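Local coordinates for protein PHOX (Pseudomonas fluorescens, PDB 4A9V) that is an alkaline phosphatase of beta-propeller fold that hydrolyses phosphate monoesters, with a complex iron-calcium cofactor catalysing the phosphotransfer chemistry, at residues G129-V134 with Q542-V547; A220-R223 with W227-F230; N335-K340 with G465-T470. All coordinates share one frame; numbering follows the deposited sequence.

Contact 1 of 3, residues G129-V134 with Q542-V547; sequences GQWQFV and QKTLFV
The indole of W131 meets the phenyl ring of F546 in an offset edge-to-face pair: the edge of F546 is turned toward the face of the five-membered ring, with centroids 5.7 Å apart and planes at 69°. F546 CZ carries the apolar part of the contact, lying 3.8 Å from W131 CB, and W131 CB in turn sits at the phenyl edge, in its plane. T544 approaches a different part of the indole. Its OG1 lies in the indole plane at the edge, 3.4 Å from W131 CD1, with no direct hydrogen bond between the two side chains. Two waters bridge the polar atoms. Water 1 accepts from W131 NE1 at 3.0 Å, water 2 accepts from W131 N at 2.9 Å, and each is also hydrogen-bonded to T544 OG1, so one hydroxyl serves both the indole and the backbone of the same tryptophan.

The two strands belong to separate four-stranded antiparallel sheets of the beta-propeller, and the contact fills part of the interface between these blades. Strand 130-144 is an outermost strand of one sheet, whereas strand 544-550 lies inside the other, between 532-538 and 572-578, and the N-terminal strand 30-37 forms the border beyond 572-578. Such pairing of the two chain ends within one blade is consistent with the velcro closure seen in many propellers.

Within segment 542-547, T544 CG2 rests 3.6 Å above one face of F546, toward the rim. T544 OG1 stands anti to the carbonyl carbon (chi1 -56°), a setting that directs the hydroxyl to the indole and the methyl to the phenyl ring. V124 and R126 of strand 118-127 touch W131, L35 touches F546, and a sodium ion lies about 4 Å from the indole side chain.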
loop_
_atom_site.group_PDB
_atom_site.type_symbol
_atom_site.label_atom_id
_atom_site.label_comp_id
_atom_site.label_asym_id
_atom_site.label_seq_id
_atom_site.Cartn_x
_atom_site.Cartn_y
_atom_site.Cartn_z
ATOM N N GLY A 129 27.564 9.756 7.517
ATOM C CA GLY A 129 26.661 10.284 6.502
ATOM C C GLY A 129 25.630 9.281 6.003
ATOM O O GLY A 129 24.678 9.659 5.323
ATOM N N GLN A 130 25.802 8.007 6.350
ATOM C CA GLN A 130 24.984 6.934 5.781
ATOM C C GLN A 130 24.080 6.323 6.848
ATOM O O GLN A 130 24.535 5.954 7.922
ATOM C CB GLN A 130 25.873 5.836 5.188
ATOM C CG GLN A 130 26.941 6.345 4.233
ATOM C CD GLN A 130 26.577 6.121 2.779
ATOM O OE1 GLN A 130 25.713 6.806 2.235
ATOM N NE2 GLN A 130 27.200 5.127 2.157
ATOM N N TRP A 131 22.818 6.124 6.503
ATOM C CA TRP A 131 21.876 5.484 7.407
ATOM C C TRP A 131 22.052 3.986 7.377
ATOM O O TRP A 131 22.113 3.387 6.300
ATOM C CB TRP A 131 20.457 5.847 6.983
ATOM C CG TRP A 131 20.127 7.289 7.217
ATOM C CD1 TRP A 131 20.208 8.340 6.316
ATOM C CD2 TRP A 131 19.715 7.885 8.484
ATOM N NE1 TRP A 131 19.876 9.526 6.926
ATOM C CE2 TRP A 131 19.563 9.310 8.233
ATOM C CE3 TRP A 131 19.478 7.391 9.762
ATOM C CZ2 TRP A 131 19.138 10.180 9.220
ATOM C CZ3 TRP A 131 19.054 8.276 10.749
ATOM C CH2 TRP A 131 18.901 9.641 10.485
ATOM N N GLN A 132 22.053 3.364 8.554
ATOM C CA GLN A 132 22.179 1.917 8.674
ATOM C C GLN A 132 21.242 1.384 9.753
ATOM O O GLN A 132 20.979 2.042 10.760
ATOM C CB GLN A 132 23.625 1.524 9.001
ATOM C CG GLN A 132 24.661 1.999 7.993
ATOM C CD GLN A 132 26.079 1.666 8.419
ATOM O OE1 GLN A 132 26.574 2.209 9.407
ATOM N NE2 GLN A 132 26.643 0.624 7.821
ATOM N N PHE A 133 20.812 0.149 9.560
ATOM C CA PHE A 133 20.017 -0.569 10.533
ATOM C C PHE A 133 20.795 -0.776 11.831
ATOM O O PHE A 133 21.968 -1.147 11.804
ATOM C CB PHE A 133 19.606 -1.913 9.924
ATOM C CG PHE A 133 18.951 -2.851 10.889
ATOM C CD1 PHE A 133 17.828 -2.470 11.603
ATOM C CD2 PHE A 133 19.455 -4.127 11.083
ATOM C CE1 PHE A 133 17.217 -3.346 12.485
ATOM C CE2 PHE A 133 18.844 -5.007 11.960
ATOM C CZ PHE A 133 17.746 -4.602 12.688
ATOM N N VAL A 134 20.105 -0.595 12.953
ATOM C CA VAL A 134 20.651 -0.862 14.283
ATOM C C VAL A 134 20.005 -2.117 14.872
ATOM O O VAL A 134 18.925 -2.067 15.474
ATOM C CB VAL A 134 20.408 0.330 15.234
ATOM C CG1 VAL A 134 21.023 0.067 16.597
ATOM C CG2 VAL A 134 20.979 1.601 14.638
ATOM N N GLN A 542 16.445 14.872 3.248
ATOM C CA GLN A 542 16.126 14.619 1.841
ATOM C C GLN A 542 17.327 14.134 1.035
ATOM O O GLN A 542 17.251 14.029 -0.195
ATOM C CB GLN A 542 15.505 15.851 1.182
ATOM C CG GLN A 542 14.388 16.504 1.984
ATOM C CD GLN A 542 13.110 15.694 1.978
ATOM O OE1 GLN A 542 12.322 15.793 1.043
ATOM N NE2 GLN A 542 12.844 14.982 3.064
ATOM N N LYS A 543 18.395 13.746 1.730
ATOM C CA LYS A 543 19.605 13.257 1.076
ATOM C C LYS A 543 19.647 11.731 0.935
ATOM O O LYS A 543 20.509 11.195 0.239
ATOM C CB LYS A 543 20.841 13.773 1.812
ATOM C CG LYS A 543 20.972 15.278 1.734
ATOM C CD LYS A 543 22.117 15.766 2.592
ATOM C CE LYS A 543 22.289 17.267 2.470
ATOM N NZ LYS A 543 23.339 17.771 3.399
ATOM N N THR A 544 18.712 11.042 1.583
ATOM C CA THR A 544 18.542 9.610 1.390
ATOM C C THR A 544 17.091 9.317 1.048
ATOM O O THR A 544 16.172 9.784 1.716
ATOM C CB THR A 544 18.947 8.799 2.641
ATOM O OG1 THR A 544 20.297 9.112 2.995
ATOM C CG2 THR A 544 18.840 7.309 2.382
ATOM N N LEU A 545 16.904 8.582 -0.042
ATOM C CA LEU A 545 15.602 8.075 -0.446
ATOM C C LEU A 545 15.608 6.575 -0.207
ATOM O O LEU A 545 16.467 5.868 -0.736
ATOM C CB LEU A 545 15.363 8.399 -1.936
ATOM C CG LEU A 545 13.981 8.099 -2.547
ATOM C CD1 LEU A 545 13.856 8.745 -3.923
ATOM C CD2 LEU A 545 13.713 6.608 -2.657
ATOM N N PHE A 546 14.728 6.110 0.677
ATOM C CA PHE A 546 14.574 4.685 0.945
ATOM C C PHE A 546 13.458 4.128 0.066
ATOM O O PHE A 546 12.384 4.723 -0.021
ATOM C CB PHE A 546 14.232 4.457 2.422
ATOM C CG PHE A 546 15.260 5.002 3.375
ATOM C CD1 PHE A 546 16.378 4.256 3.703
ATOM C CD2 PHE A 546 15.098 6.250 3.970
ATOM C CE1 PHE A 546 17.300 4.728 4.619
ATOM C CE2 PHE A 546 16.022 6.722 4.883
ATOM C CZ PHE A 546 17.131 5.968 5.197
ATOM N N VAL A 547 13.723 3.012 -0.607
ATOM C CA VAL A 547 12.754 2.439 -1.533
ATOM C C VAL A 547 12.808 0.917 -1.423
ATOM O O VAL A 547 13.876 0.335 -1.235
ATOM C CB VAL A 547 13.007 2.914 -2.987
ATOM C CG1 VAL A 547 14.384 2.495 -3.483
ATOM C CG2 VAL A 547 11.918 2.407 -3.922
HETATM O O HOH W 1 20.501 11.468 4.786
HETATM O O HOH W 2 22.121 6.922 3.760
#

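Contact 2 of 3, residues A220-R223 with W227-F230; sequences AASR and WHPF
The backbones come closest at S222 and H228, whose CA atoms are 8.2 Å apart, where the loop between helix 211-216 and strand 249-252 folds back on itself outside any regular sheet; S222 has a positive phi of 64°. The H228 imidazole carries the contact. With its CG between the backbone N and the carbonyl carbon (chi1 62°), the ring reaches across to the carbonyls of 220-223: A221 O lies at the ring edge near its plane, 3.6 Å from H228 CE1, while A220 O lies obliquely, 3.6 Å from H228 NE2. P229 CD covers the centre of one ring face. S222 CB packs against H228 CE1 at 4.0 Å, and S222 OG donates to A221 O at 2.7 Å, in the carbonyl plane on a lone pair. The same hydroxyl bonds the backbone N atoms of I225 and N226, tying down the connection between the segments. With an alanine at S222, A221 O would probably lose its hydroxyl donor, and the N-H groups of I225 and N226 their shared acceptor. No hydrogen bond links the two segments; the carbonyl oxygens beside CE1 and NE2 probably attract the ring only weakly, and might favour a protonated imidazole.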
loop_
_atom_site.group_PDB
_atom_site.type_symbol
_atom_site.label_atom_id
_atom_site.label_comp_id
_atom_site.label_asym_id
_atom_site.label_seq_id
_atom_site.Cartn_x
_atom_site.Cartn_y
_atom_site.Cartn_z
ATOM N N ALA A 220 -13.573 -20.847 -1.259
ATOM C CA ALA A 220 -13.270 -22.025 -0.461
ATOM C C ALA A 220 -11.829 -22.486 -0.642
ATOM O O ALA A 220 -11.234 -23.048 0.275
ATOM C CB ALA A 220 -14.228 -23.153 -0.806
ATOM N N ALA A 221 -11.274 -22.255 -1.825
ATOM C CA ALA A 221 -9.935 -22.741 -2.142
ATOM C C ALA A 221 -8.826 -21.888 -1.520
ATOM O O ALA A 221 -7.704 -22.369 -1.371
ATOM C CB ALA A 221 -9.744 -22.826 -3.647
ATOM N N SER A 222 -9.145 -20.642 -1.155
ATOM C CA SER A 222 -8.149 -19.582 -0.929
ATOM C C SER A 222 -7.414 -19.246 -2.222
ATOM O O SER A 222 -7.563 -19.961 -3.216
ATOM C CB SER A 222 -7.163 -19.947 0.199
ATOM O OG SER A 222 -6.006 -20.621 -0.282
ATOM N N ARG A 223 -6.701 -18.121 -2.241
ATOM C CA ARG A 223 -5.957 -17.734 -3.439
ATOM C C ARG A 223 -4.547 -18.322 -3.418
ATOM O O ARG A 223 -3.559 -17.604 -3.290
ATOM C CB ARG A 223 -5.936 -16.218 -3.634
ATOM C CG ARG A 223 -5.647 -15.818 -5.074
ATOM C CD ARG A 223 -5.677 -14.313 -5.289
ATOM N NE ARG A 223 -6.974 -13.733 -4.952
ATOM C CZ ARG A 223 -7.902 -13.396 -5.844
ATOM N NH1 ARG A 223 -7.853 -13.895 -7.073
ATOM N NH2 ARG A 223 -8.944 -12.659 -5.473
ATOM N N TRP A 227 -3.694 -21.851 4.069
ATOM C CA TRP A 227 -3.507 -21.917 5.514
ATOM C C TRP A 227 -4.592 -22.716 6.192
ATOM O O TRP A 227 -4.344 -23.394 7.187
ATOM C CB TRP A 227 -3.491 -20.512 6.101
ATOM C CG TRP A 227 -2.324 -19.678 5.662
ATOM C CD1 TRP A 227 -1.190 -20.090 4.969
ATOM C CD2 TRP A 227 -2.133 -18.261 5.924
ATOM N NE1 TRP A 227 -0.324 -19.043 4.804
ATOM C CE2 TRP A 227 -0.872 -17.900 5.287
ATOM C CE3 TRP A 227 -2.927 -17.265 6.455
ATOM C CZ2 TRP A 227 -0.412 -16.600 5.272
ATOM C CZ3 TRP A 227 -2.456 -15.961 6.441
ATOM C CH2 TRP A 227 -1.231 -15.634 5.856
ATOM N N HIS A 228 -5.815 -22.623 5.678
ATOM C CA HIS A 228 -6.977 -23.204 6.345
ATOM C C HIS A 228 -6.946 -24.700 6.579
ATOM O O HIS A 228 -7.577 -25.165 7.522
ATOM C CB HIS A 228 -8.262 -22.803 5.621
ATOM C CG HIS A 228 -8.343 -23.303 4.199
ATOM N ND1 HIS A 228 -7.753 -22.660 3.166
ATOM C CD2 HIS A 228 -8.977 -24.416 3.661
ATOM C CE1 HIS A 228 -7.953 -23.366 2.037
ATOM N NE2 HIS A 228 -8.703 -24.439 2.341
ATOM N N PRO A 229 -6.162 -25.474 5.800
ATOM C CA PRO A 229 -6.119 -26.907 6.115
ATOM C C PRO A 229 -5.369 -27.218 7.408
ATOM O O PRO A 229 -5.535 -28.304 7.962
ATOM C CB PRO A 229 -5.389 -27.511 4.910
ATOM C CG PRO A 229 -5.621 -26.540 3.806
ATOM C CD PRO A 229 -5.580 -25.200 4.477
ATOM N N PHE A 230 -4.603 -26.256 7.918
ATOM C CA PHE A 230 -3.776 -26.495 9.095
ATOM C C PHE A 230 -4.068 -25.532 10.245
ATOM O O PHE A 230 -3.683 -25.808 11.383
ATOM C CB PHE A 230 -2.296 -26.443 8.724
ATOM C CG PHE A 230 -1.895 -27.469 7.706
ATOM C CD1 PHE A 230 -1.775 -28.800 8.065
ATOM C CD2 PHE A 230 -1.773 -27.128 6.371
ATOM C CE1 PHE A 230 -1.510 -29.768 7.118
ATOM C CE2 PHE A 230 -1.472 -28.086 5.423
ATOM C CZ PHE A 230 -1.355 -29.409 5.794
#

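Contact 3 of 3, residues N335-K340 with G465-T470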
loop_
_atom_site.group_PDB
_atom_site.type_symbol
_atom_site.label_atom_id
_atom_site.label_comp_id
_atom_site.label_asym_id
_atom_site.label_seq_id
_atom_site.Cartn_x
_atom_site.Cartn_y
_atom_site.Cartn_z
ATOM N N ASN A 335 -11.684 15.364 -22.939
ATOM C CA ASN A 335 -10.437 15.637 -23.638
ATOM C C ASN A 335 -9.573 14.379 -23.668
ATOM O O ASN A 335 -9.383 13.743 -22.638
ATOM C CB ASN A 335 -9.672 16.773 -22.968
ATOM C CG ASN A 335 -8.508 17.245 -23.805
ATOM O OD1 ASN A 335 -7.463 16.602 -23.826
ATOM N ND2 ASN A 335 -8.775 18.204 -24.693
ATOM N N PRO A 336 -9.089 13.983 -24.855
ATOM C CA PRO A 336 -8.381 12.704 -24.915
ATOM C C PRO A 336 -7.006 12.733 -24.252
ATOM O O PRO A 336 -6.545 11.705 -23.750
ATOM C CB PRO A 336 -8.267 12.423 -26.417
ATOM C CG PRO A 336 -8.463 13.743 -27.077
ATOM C CD PRO A 336 -9.397 14.513 -26.193
ATOM N N ASP A 337 -6.349 13.889 -24.265
ATOM C CA ASP A 337 -5.010 13.977 -23.697
ATOM C C ASP A 337 -5.022 14.309 -22.217
ATOM O O ASP A 337 -4.125 13.895 -21.487
ATOM C CB ASP A 337 -4.156 15.009 -24.425
ATOM C CG ASP A 337 -2.680 14.855 -24.096
ATOM O OD1 ASP A 337 -2.125 13.777 -24.395
ATOM O OD2 ASP A 337 -2.086 15.768 -23.478
ATOM N N HIS A 338 -5.987 15.120 -21.802
ATOM C CA HIS A 338 -6.004 15.677 -20.460
ATOM C C HIS A 338 -7.414 15.907 -19.967
ATOM O O HIS A 338 -7.875 17.042 -19.870
ATOM C CB HIS A 338 -5.207 16.967 -20.400
ATOM C CG HIS A 338 -4.962 17.433 -19.002
ATOM N ND1 HIS A 338 -5.033 18.727 -18.644
ATOM C CD2 HIS A 338 -4.721 16.711 -17.839
ATOM C CE1 HIS A 338 -4.840 18.828 -17.317
ATOM N NE2 HIS A 338 -4.639 17.594 -16.827
ATOM N N PRO A 339 -8.150 14.820 -19.717
ATOM C CA PRO A 339 -9.520 14.987 -19.262
ATOM C C PRO A 339 -9.586 15.601 -17.869
ATOM O O PRO A 339 -8.748 15.313 -16.999
ATOM C CB PRO A 339 -10.067 13.561 -19.265
ATOM C CG PRO A 339 -8.866 12.703 -19.062
ATOM C CD PRO A 339 -7.764 13.403 -19.802
ATOM N N LYS A 340 -10.546 16.523 -17.713
ATOM C CA LYS A 340 -10.802 17.293 -16.477
ATOM C C LYS A 340 -12.309 17.190 -16.121
ATOM O O LYS A 340 -13.150 17.330 -17.015
ATOM C CB LYS A 340 -10.452 18.786 -16.696
ATOM C CG LYS A 340 -8.998 19.101 -17.055
ATOM C CD LYS A 340 -8.811 20.564 -17.473
ATOM C CE LYS A 340 -7.370 20.892 -17.862
ATOM N NZ LYS A 340 -7.056 20.622 -19.296
ATOM N N GLY A 465 -0.942 6.415 -24.685
ATOM C CA GLY A 465 -0.832 7.246 -23.493
ATOM C C GLY A 465 -1.020 8.724 -23.784
ATOM O O GLY A 465 -1.179 9.153 -24.935
ATOM N N SER A 466 -0.927 9.525 -22.734
ATOM C CA SER A 466 -0.986 10.967 -22.855
ATOM C C SER A 466 0.367 11.546 -23.264
ATOM O O SER A 466 1.380 10.848 -23.312
ATOM C CB SER A 466 -1.464 11.585 -21.534
ATOM O OG SER A 466 -0.664 11.157 -20.438
ATOM N N SER A 467 0.362 12.831 -23.590
ATOM C CA SER A 467 1.486 13.406 -24.304
ATOM C C SER A 467 2.749 13.520 -23.451
ATOM O O SER A 467 3.833 13.758 -23.988
ATOM C CB SER A 467 1.108 14.779 -24.838
ATOM O OG SER A 467 0.721 15.625 -23.773
ATOM N N ASN A 468 2.601 13.460 -22.129
ATOM C CA ASN A 468 3.758 13.427 -21.237
ATOM C C ASN A 468 4.399 12.045 -21.096
ATOM O O ASN A 468 5.445 11.899 -20.442
ATOM C CB ASN A 468 3.449 14.066 -19.864
ATOM C CG ASN A 468 2.178 13.541 -19.190
ATOM O OD1 ASN A 468 1.254 13.017 -19.825
ATOM N ND2 ASN A 468 2.090 13.796 -17.883
ATOM N N ILE A 469 3.837 11.064 -21.795
ATOM C CA ILE A 469 4.479 9.770 -22.004
ATOM C C ILE A 469 5.169 9.766 -23.367
ATOM O O ILE A 469 4.554 10.091 -24.381
ATOM C CB ILE A 469 3.441 8.624 -21.955
ATOM C CG1 ILE A 469 2.779 8.548 -20.576
ATOM C CG2 ILE A 469 4.096 7.302 -22.315
ATOM C CD1 ILE A 469 3.738 8.277 -19.434
ATOM N N THR A 470 6.401 9.281 -23.390
ATOM C CA THR A 470 7.187 9.192 -24.609
ATOM C C THR A 470 7.789 7.800 -24.739
ATOM O O THR A 470 7.867 7.068 -23.755
ATOM C CB THR A 470 8.343 10.204 -24.596
ATOM O OG1 THR A 470 9.326 9.785 -23.641
ATOM C CG2 THR A 470 7.846 11.602 -24.259
HETATM O O HOH W 3 -2.661 11.840 -26.179
#
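Both carboxylate oxygens of D337 turn to a single residue, S467, one to its backbone and one to its side chain. The contact joins two loops of the beta-propeller, one leading into strand 340-347 and one between strands 443-451 and 478-483, and S467 is the second residue of a type I beta turn from S466 to I469, closed by I469 N bonding to S466 O. The bond from S467 N to D337 OD1 is short at 2.8 Å but weak, bent to 129° at the hydrogen. S467 OG donates to D337 OD2, also at 2.8 Å, meeting it on the syn side and 22° out of the carboxylate plane; because S467 has two conformers, this second bond holds for the one described here. D337 reaches the turn with CG anti to its own nitrogen (chi1 -165°), and its OD1 also lies 3.4 Å from S466 CA.

Each loop has its own polar bracing. N335 OD1 accepts from D337 N, an Asx turn, and from H338 N as well, which makes it an Asx motif; the two donors come from opposite faces of the amide plane, fixing the backbone that carries the aspartate. In the other loop, S466 OG donates to N468 OD1 at 2.7 Å and is also bonded to V451 N, tying the turn to strand 443-451. Water 3 donates to D337 OD1 at 2.7 Å and, weakly, to G465 O.

In the fold
Contact 1 is the buried one, set between two propeller blades; contacts 2 and 3 are only partly buried: contact 2 folds one loop on itself and contact 3 joins two different loops. Contact 1 combines aromatic packing with bridging water, contact 2 sets an imidazole against backbone carbonyls without a hydrogen bond, and contact 3 relies on a carboxylate bonded to a turn. Contacts 2 and 3 both fall within the long chain loop that contact 1 closes, following each other in sequence, yet their centres are 43 Å apart. No two of the contacts touch or share a secondary-structure element, and all lie away from the iron-calcium site.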